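PDB 3ALJ: 2-methyl-3-hydroxypyridine-5-carboxylic acid oxygenase from Mesorhizobium loti, which catalyses the flavin-dependent oxygenation of 2-methyl-3-hydroxypyridine-5-carboxylic acid, using bound FAD and probably opening the pyridine ring. Local coordinates for residues 60-65 and 368-373; 83-88 and 194-199. One frame throughout, in Å; residues are numbered along the deposited sequence. Where two conformers were deposited one is given.

Contact 1 of 2, residues 60-65 and 368-373; sequences LRVLEG and YDPLRR
R61 of helix 57-65 meets the D369 carboxylate side-on, with NE and NH2 each taking one oxygen. R61 NE lies 2.9 Å from D369 OD1, which sits almost in the guanidinium plane, and its N-H...O angle of 159° is the straighter of the two. R61 NH2 reaches D369 OD2 at 2.8 Å on the syn side, tilted from both planes, because guanidinium and carboxylate are turned 64° against each other. The R61 chain leaves the helix with CG anti to the carbonyl carbon and bends at chi2 and chi3, which folds it back alongside its own helix. R61 NH1 thereby comes within 3.0 Å of E64 OE2, a salt bridge one turn on.

CD1 of L371 lies over one face of the guanidinium, toward its rim, 3.7 Å from R61 NE. CD2 of the same leucine rests on the R61 carbonyl oxygen and on CA of G65, a residue with no side chain to hold it off. Beside this, the P370 ring lies against V62, whose CG2 is 3.8 Å from CG of P370.

D369 also organises its own chain. D369 OD1 accepts from L371 N at 2.9 Å, forming an Asx turn, and this amide and R61 NE come from opposite faces of the carboxylate. One aspartate therefore shapes the turn and binds the helix, while R61, shared between D369 and E64, has acidic partners on two sides, an arrangement likely to favour the charged forms of all three.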
# COMPACT_ATOMS: atom_id res chain seq x y z
N LEU A 60 -6.79 3.93 -8.09
CA LEU A 60 -8.07 4.57 -8.15
C LEU A 60 -9.00 3.84 -9.15
O LEU A 60 -10.21 3.75 -8.87
CB LEU A 60 -7.88 6.08 -8.49
CG LEU A 60 -7.18 6.87 -7.42
CD1 LEU A 60 -6.82 8.25 -8.00
CD2 LEU A 60 -8.01 7.02 -6.13
N ARG A 61 -8.46 3.32 -10.27
CA ARG A 61 -9.26 2.58 -11.25
C ARG A 61 -9.65 1.24 -10.62
O ARG A 61 -10.79 0.80 -10.87
CB ARG A 61 -8.38 2.35 -12.49
CG ARG A 61 -8.22 3.62 -13.39
CD ARG A 61 -9.59 4.12 -13.95
NE ARG A 61 -9.93 3.27 -15.10
CZ ARG A 61 -10.85 3.60 -15.97
NH1 ARG A 61 -11.70 4.57 -15.67
NH2 ARG A 61 -10.97 2.85 -17.09
N VAL A 62 -8.79 0.61 -9.79
CA VAL A 62 -9.29 -0.55 -9.08
C VAL A 62 -10.48 -0.16 -8.23
O VAL A 62 -11.51 -0.86 -8.23
CB VAL A 62 -8.20 -1.17 -8.19
CG1 VAL A 62 -8.79 -2.31 -7.31
CG2 VAL A 62 -7.06 -1.76 -9.03
N LEU A 63 -10.37 0.94 -7.46
CA LEU A 63 -11.50 1.32 -6.61
C LEU A 63 -12.78 1.55 -7.40
O LEU A 63 -13.89 1.20 -6.98
CB LEU A 63 -11.19 2.62 -5.78
CG LEU A 63 -10.14 2.34 -4.68
CD1 LEU A 63 -9.63 3.67 -4.19
CD2 LEU A 63 -10.81 1.60 -3.50
N GLU A 64 -12.63 2.18 -8.58
CA GLU A 64 -13.81 2.30 -9.49
C GLU A 64 -14.39 0.97 -9.84
O GLU A 64 -15.61 0.81 -9.84
CB GLU A 64 -13.29 3.07 -10.74
CG GLU A 64 -14.44 3.42 -11.68
CD GLU A 64 -13.97 4.23 -12.97
OE1 GLU A 64 -14.79 4.17 -13.91
OE2 GLU A 64 -12.87 4.81 -12.94
N GLY A 65 -13.52 0.03 -10.25
CA GLY A 65 -13.95 -1.36 -10.60
C GLY A 65 -14.58 -2.05 -9.38
O GLY A 65 -15.38 -2.96 -9.60
N TYR A 368 -0.88 2.32 -15.57
CA TYR A 368 -1.65 1.18 -15.98
C TYR A 368 -3.09 1.31 -15.54
O TYR A 368 -3.41 1.61 -14.36
CB TYR A 368 -1.00 -0.11 -15.35
CG TYR A 368 -1.75 -1.36 -15.77
CD1 TYR A 368 -1.82 -1.71 -17.16
CD2 TYR A 368 -2.49 -2.10 -14.84
CE1 TYR A 368 -2.54 -2.84 -17.54
CE2 TYR A 368 -3.15 -3.24 -15.23
CZ TYR A 368 -3.23 -3.57 -16.61
OH TYR A 368 -3.94 -4.70 -17.02
N ASP A 369 -4.05 1.08 -16.48
CA ASP A 369 -5.47 1.01 -16.12
C ASP A 369 -5.90 -0.46 -16.10
O ASP A 369 -6.04 -1.08 -17.15
CB ASP A 369 -6.29 1.71 -17.21
CG ASP A 369 -7.73 1.47 -16.98
OD1 ASP A 369 -8.17 1.15 -15.87
OD2 ASP A 369 -8.52 1.67 -17.91
N PRO A 370 -6.13 -1.04 -14.92
CA PRO A 370 -6.52 -2.41 -14.86
C PRO A 370 -7.90 -2.66 -15.45
O PRO A 370 -8.17 -3.85 -15.78
CB PRO A 370 -6.51 -2.68 -13.31
CG PRO A 370 -6.83 -1.33 -12.75
CD PRO A 370 -6.05 -0.39 -13.62
N LEU A 371 -8.80 -1.67 -15.60
CA LEU A 371 -10.19 -1.98 -16.08
C LEU A 371 -10.10 -2.24 -17.60
O LEU A 371 -10.68 -3.24 -18.10
CB LEU A 371 -11.08 -0.78 -15.74
CG LEU A 371 -11.10 -0.32 -14.25
CD1 LEU A 371 -12.29 0.63 -14.09
CD2 LEU A 371 -11.30 -1.59 -13.43
N ARG A 372 -9.42 -1.36 -18.30
CA ARG A 372 -9.23 -1.52 -19.78
C ARG A 372 -8.03 -2.29 -20.17
O ARG A 372 -7.88 -2.68 -21.38
CB ARG A 372 -9.06 -0.18 -20.48
CG ARG A 372 -10.39 0.56 -20.40
CD ARG A 372 -10.34 1.91 -21.08
NE ARG A 372 -10.06 1.72 -22.48
CZ ARG A 372 -9.15 2.45 -23.10
NH1 ARG A 372 -8.57 3.43 -22.42
NH2 ARG A 372 -8.91 2.27 -24.41
N ARG A 373 -7.11 -2.57 -19.23
CA ARG A 373 -5.89 -3.31 -19.50
C ARG A 373 -4.98 -2.59 -20.50
O ARG A 373 -4.36 -3.18 -21.40
CB ARG A 373 -6.16 -4.81 -19.98
CG ARG A 373 -7.14 -5.50 -19.06
CD ARG A 373 -7.32 -6.93 -19.61
NE ARG A 373 -8.55 -7.42 -19.04
CZ ARG A 373 -8.76 -8.74 -18.80
NH1 ARG A 373 -9.97 -9.06 -18.31
NH2 ARG A 373 -7.75 -9.61 -19.08

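Contact 2 of 2, residues 83-88 and 194-199; sequences ETWMHN and GEWDNT
E83 N donates to the carbonyl oxygen of T199 at 2.8 Å, with an N-H...O angle of 157°. This bond starts the pairing of parallel strands 82-86 and 199-203, and CB of E83 also lies 3.3 Å from T199 O.

The E83 side chain runs extended from a CG anti to the backbone N (chi1 -179°), which carries its carboxylate toward N198, and OE1 of E83 also comes within 4.2 Å of E195 OE1. K93 makes a salt bridge with E195 and probably eases this approach of like charges. E83 OE2 accepts from W85 NE1 at 2.9 Å; the oxygen lies in the indole plane, while the donor stands well above the carboxylate plane. S90 is a second partner of E83 OE2. With an alanine here in place of E83, W85 NE1 and the S90 hydroxyl would probably lose this acceptor, and the indole would be freer to turn.

Farther along, W85 CH2 and W196 CH2 are 4.3 Å apart, an oblique apolar touch between the two indoles. W196 belongs to the type I turn from E195 to N198, closed by N198 N to E195 O at 3.1 Å.

Strand 82-86 lies between 89-94 and 199-203 in the mixed sheet; the turn brings the chain from helix 188-191 into 199-203, while F251 meets the W85 ring edge-to-face.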
# COMPACT_ATOMS: atom_id res chain seq x y z
N GLU A 83 5.78 18.40 -4.62
CA GLU A 83 6.98 19.26 -4.53
C GLU A 83 8.13 18.49 -3.80
O GLU A 83 7.85 17.73 -2.89
CB GLU A 83 6.61 20.56 -3.85
CG GLU A 83 7.79 21.52 -3.73
CD GLU A 83 7.37 22.90 -3.19
OE1 GLU A 83 6.28 23.02 -2.60
OE2 GLU A 83 8.24 23.79 -3.25
N THR A 84 9.36 18.71 -4.21
CA THR A 84 10.53 18.19 -3.52
C THR A 84 11.40 19.30 -3.06
O THR A 84 11.69 20.26 -3.89
CB THR A 84 11.28 17.28 -4.49
OG1 THR A 84 10.40 16.22 -4.87
CG2 THR A 84 12.48 16.56 -3.80
N TRP A 85 11.85 19.24 -1.80
CA TRP A 85 12.93 20.16 -1.31
C TRP A 85 14.20 19.39 -1.03
O TRP A 85 14.15 18.26 -0.54
CB TRP A 85 12.51 20.85 -0.01
CG TRP A 85 11.34 21.81 -0.14
CD1 TRP A 85 10.63 22.15 -1.23
CD2 TRP A 85 10.77 22.52 1.03
NE1 TRP A 85 9.64 23.06 -0.85
CE2 TRP A 85 9.70 23.32 0.51
CE3 TRP A 85 11.08 22.53 2.42
CZ2 TRP A 85 8.90 24.13 1.34
CZ3 TRP A 85 10.27 23.38 3.27
CH2 TRP A 85 9.20 24.10 2.72
N MET A 86 15.32 20.05 -1.23
CA MET A 86 16.62 19.58 -0.76
C MET A 86 17.24 20.68 0.05
O MET A 86 17.40 21.81 -0.49
CB MET A 86 17.56 19.25 -1.93
CG MET A 86 19.02 18.98 -1.42
SD MET A 86 19.13 17.62 -0.18
CE MET A 86 18.66 16.35 -1.23
N HIS A 87 17.52 20.49 1.32
CA HIS A 87 18.10 21.57 2.16
C HIS A 87 17.25 22.82 2.10
O HIS A 87 17.77 23.94 2.01
CB HIS A 87 19.59 21.79 1.81
CG HIS A 87 20.45 20.56 1.99
ND1 HIS A 87 20.41 19.72 3.11
CD2 HIS A 87 21.39 20.05 1.18
CE1 HIS A 87 21.26 18.71 2.92
NE2 HIS A 87 21.86 18.89 1.76
N ASN A 88 15.92 22.63 2.16
CA ASN A 88 14.90 23.75 2.20
C ASN A 88 14.79 24.50 0.90
O ASN A 88 14.01 25.52 0.88
CB ASN A 88 15.17 24.72 3.37
CG ASN A 88 15.27 23.95 4.65
OD1 ASN A 88 14.42 23.11 4.85
ND2 ASN A 88 16.27 24.17 5.43
N GLY A 194 2.85 29.90 2.76
CA GLY A 194 3.51 28.72 2.08
C GLY A 194 2.52 28.10 1.17
O GLY A 194 1.46 28.64 0.90
N GLU A 195 2.84 26.87 0.68
CA GLU A 195 1.97 26.06 -0.25
C GLU A 195 1.67 24.79 0.50
O GLU A 195 2.13 23.70 0.15
CB GLU A 195 2.63 25.79 -1.55
CG GLU A 195 2.87 27.11 -2.29
CD GLU A 195 3.54 26.93 -3.64
OE1 GLU A 195 3.62 25.80 -4.23
OE2 GLU A 195 3.87 27.99 -4.21
N TRP A 196 0.91 24.96 1.57
CA TRP A 196 0.69 23.89 2.57
C TRP A 196 -0.35 22.85 2.15
O TRP A 196 -0.57 21.96 2.96
CB TRP A 196 0.44 24.51 3.94
CG TRP A 196 1.59 25.36 4.37
CD1 TRP A 196 1.50 26.71 4.67
CD2 TRP A 196 2.96 25.00 4.62
NE1 TRP A 196 2.73 27.17 5.10
CE2 TRP A 196 3.67 26.16 4.97
CE3 TRP A 196 3.73 23.79 4.41
CZ2 TRP A 196 5.05 26.14 5.34
CZ3 TRP A 196 5.14 23.78 4.74
CH2 TRP A 196 5.76 24.96 5.18
N ASP A 197 -0.95 22.99 0.99
CA ASP A 197 -1.73 21.91 0.42
C ASP A 197 -0.90 20.94 -0.42
O ASP A 197 -1.43 19.91 -0.85
CB ASP A 197 -2.92 22.46 -0.36
CG ASP A 197 -3.92 23.18 0.53
OD1 ASP A 197 -4.04 22.91 1.71
OD2 ASP A 197 -4.63 24.02 -0.12
N ASN A 198 0.36 21.30 -0.67
CA ASN A 198 1.19 20.45 -1.56
C ASN A 198 1.61 19.18 -0.75
O ASN A 198 1.77 19.19 0.45
CB ASN A 198 2.53 21.16 -1.94
CG ASN A 198 2.38 22.36 -2.86
OD1 ASN A 198 3.43 23.03 -3.19
ND2 ASN A 198 1.20 22.68 -3.25
N THR A 199 1.95 18.13 -1.57
CA THR A 199 2.97 17.16 -1.06
C THR A 199 4.26 17.90 -1.13
O THR A 199 4.61 18.56 -2.13
CB THR A 199 3.05 15.94 -2.00
OG1 THR A 199 1.94 15.09 -1.70
CG2 THR A 199 4.38 15.21 -1.75

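How the contacts relate
From the N terminus the chain first runs through helix 57-65, which opens the loop of contact 1, and then enters strand 82-86, where contact 2 begins. Contact 2 closes first, at 194-199, after 105 intervening residues, and joins neighbouring strands of the mixed sheet. Contact 1 closes only at 368-373, with 302 residues between its segments, so contact 2 is nested inside it. Contact 1 ties an early helix, also packed on helix 300-314, to the turn after helix 364-367 near the C terminus. The contacts do not touch: their centres are about 30 Å apart and their nearest atoms about 13 Å.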